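Local structure of uncharacterized protein (Arthrobacter sp., 3BL4) at residues Pro107-Thr112 with Leu118-Leu123. The protein is of unknown function but belongs to a family of the STAS clan and forms a two-chain assembly in the crystal. Sequence-based numbering, arbitrary orientation.
With SO4 (sulfate ion), chain C.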
# COMPACT_ATOMS: atom_id res chain seq x y z
N PRO A 107 -10.91 9.36 6.20
CA PRO A 107 -9.91 10.27 5.70
C PRO A 107 -8.53 10.01 6.28
O PRO A 107 -8.38 9.73 7.48
CB PRO A 107 -10.43 11.65 6.17
CG PRO A 107 -11.86 11.47 6.26
CD PRO A 107 -12.04 10.10 6.79
N THR A 108 -7.53 10.10 5.42
CA THR A 108 -6.15 9.92 5.82
C THR A 108 -5.33 11.00 5.13
O THR A 108 -5.70 11.45 4.05
CB THR A 108 -5.62 8.55 5.40
OG1 THR A 108 -5.62 8.46 3.98
CG2 THR A 108 -6.48 7.45 5.98
N LYS A 109 -4.26 11.44 5.77
CA LYS A 109 -3.42 12.49 5.22
C LYS A 109 -2.03 12.38 5.84
O LYS A 109 -1.88 11.98 7.00
CB LYS A 109 -4.03 13.86 5.51
CG LYS A 109 -3.34 15.03 4.84
CD LYS A 109 -4.13 16.35 5.00
CE LYS A 109 -5.26 16.47 3.98
NZ LYS A 109 -4.78 16.40 2.59
N PHE A 110 -1.02 12.75 5.06
CA PHE A 110 0.37 12.70 5.49
C PHE A 110 0.83 14.11 5.89
O PHE A 110 0.48 15.09 5.22
CB PHE A 110 1.24 12.13 4.36
CG PHE A 110 2.71 12.23 4.62
CD1 PHE A 110 3.33 11.36 5.50
CD2 PHE A 110 3.47 13.22 4.01
CE1 PHE A 110 4.69 11.45 5.75
CE2 PHE A 110 4.83 13.32 4.27
CZ PHE A 110 5.45 12.42 5.13
N PHE A 111 1.60 14.20 6.98
CA PHE A 111 2.18 15.46 7.45
C PHE A 111 3.63 15.29 7.84
O PHE A 111 4.08 14.17 8.18
CB PHE A 111 1.44 15.97 8.69
CG PHE A 111 -0.04 16.16 8.50
CD1 PHE A 111 -0.91 15.08 8.59
CD2 PHE A 111 -0.56 17.42 8.26
CE1 PHE A 111 -2.26 15.25 8.41
CE2 PHE A 111 -1.92 17.61 8.10
CZ PHE A 111 -2.77 16.53 8.18
N THR A 112 4.37 16.39 7.79
CA THR A 112 5.65 16.52 8.53
C THR A 112 5.57 17.56 9.66
O THR A 112 6.53 17.74 10.42
CB THR A 112 6.82 16.90 7.59
OG1 THR A 112 6.40 17.96 6.72
CG2 THR A 112 7.30 15.66 6.76
N LEU A 118 -2.47 17.88 13.90
CA LEU A 118 -3.46 17.99 14.96
C LEU A 118 -4.59 18.90 14.60
O LEU A 118 -5.74 18.67 15.02
CB LEU A 118 -2.81 18.54 16.22
CG LEU A 118 -1.82 17.59 16.89
CD1 LEU A 118 -1.11 18.34 18.03
CD2 LEU A 118 -2.54 16.35 17.39
N THR A 119 -4.29 19.97 13.86
CA THR A 119 -5.33 20.88 13.45
C THR A 119 -6.26 20.13 12.52
O THR A 119 -7.47 20.19 12.67
CB THR A 119 -4.76 22.12 12.74
OG1 THR A 119 -3.81 22.76 13.59
CG2 THR A 119 -5.89 23.11 12.38
N TRP A 120 -5.69 19.38 11.58
CA TRP A 120 -6.47 18.65 10.61
C TRP A 120 -7.33 17.55 11.26
O TRP A 120 -8.50 17.35 10.90
CB TRP A 120 -5.56 18.07 9.54
CG TRP A 120 -6.29 17.33 8.48
CD1 TRP A 120 -6.96 17.86 7.41
CD2 TRP A 120 -6.44 15.92 8.39
NE1 TRP A 120 -7.50 16.85 6.65
CE2 TRP A 120 -7.20 15.65 7.24
CE3 TRP A 120 -6.03 14.85 9.19
CZ2 TRP A 120 -7.55 14.36 6.86
CZ3 TRP A 120 -6.37 13.57 8.81
CH2 TRP A 120 -7.11 13.33 7.66
N LEU A 121 -6.73 16.85 12.23
CA LEU A 121 -7.42 15.83 13.01
C LEU A 121 -8.61 16.38 13.80
O LEU A 121 -9.57 15.66 14.04
CB LEU A 121 -6.44 15.14 13.98
CG LEU A 121 -5.59 13.99 13.42
CD1 LEU A 121 -4.73 13.38 14.51
CD2 LEU A 121 -6.44 12.93 12.74
N ALA A 122 -8.54 17.65 14.20
CA ALA A 122 -9.61 18.29 14.97
C ALA A 122 -10.80 18.81 14.15
O ALA A 122 -11.78 19.25 14.73
CB ALA A 122 -9.04 19.40 15.85
N LEU A 123 -10.71 18.78 12.82
CA LEU A 123 -11.87 19.06 11.95
C LEU A 123 -12.78 17.84 11.96
O LEU A 123 -12.88 17.08 11.00
CB LEU A 123 -11.44 19.38 10.51
CG LEU A 123 -10.45 20.53 10.30
CD1 LEU A 123 -9.84 20.42 8.90
CD2 LEU A 123 -11.09 21.90 10.51
S SO4 C . -2.29 13.15 1.39
O1 SO4 C . -3.59 13.81 1.46
O2 SO4 C . -1.32 13.83 2.26
O3 SO4 C . -2.42 11.76 1.79
O4 SO4 C . -1.80 13.18 0.02
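Trp120, on the C-terminal helix, lays its indole against the side chains of Lys109 and Phe111 from the preceding strand, a strand-to-helix packing within a STAS-related domain. Lys109 CB makes a CH-pi contact, 3.8 Å from the centroid of the indole six-membered ring and only 12° off its normal. Farther out, Lys109 CE comes within 3.5 Å of Trp120 NE1, so the aliphatic chain runs across the indole from its benzo part to its pyrrole part. Phe111 CZ meets Trp120 CB at 3.5 Å; its ring is inclined 52° to the five-membered ring, and the side chains cross at about a right angle. Pro107 meets the benzo rim, its O at the edge near the ring plane, 3.8 Å from Trp120 CH2. With CG anti to the backbone N (chi1 -178°), Trp120 extends from the helix toward the strand. Replacing the indole with an alanine side chain would probably strip Lys109 CB, CD and CE of the face they cross, while Phe111 CZ would keep only its CB neighbour. Arg81, on the parallel neighbouring strand, makes a cation-pi contact with the indole and hydrogen-bonds through NH2 to Trp120 O, probably helping to position it. Bends at chi3 and chi4 turn Lys109 NZ back to sulfate O1 (3.1 Å), while Phe110 N donates a nearly straight bond to sulfate O2.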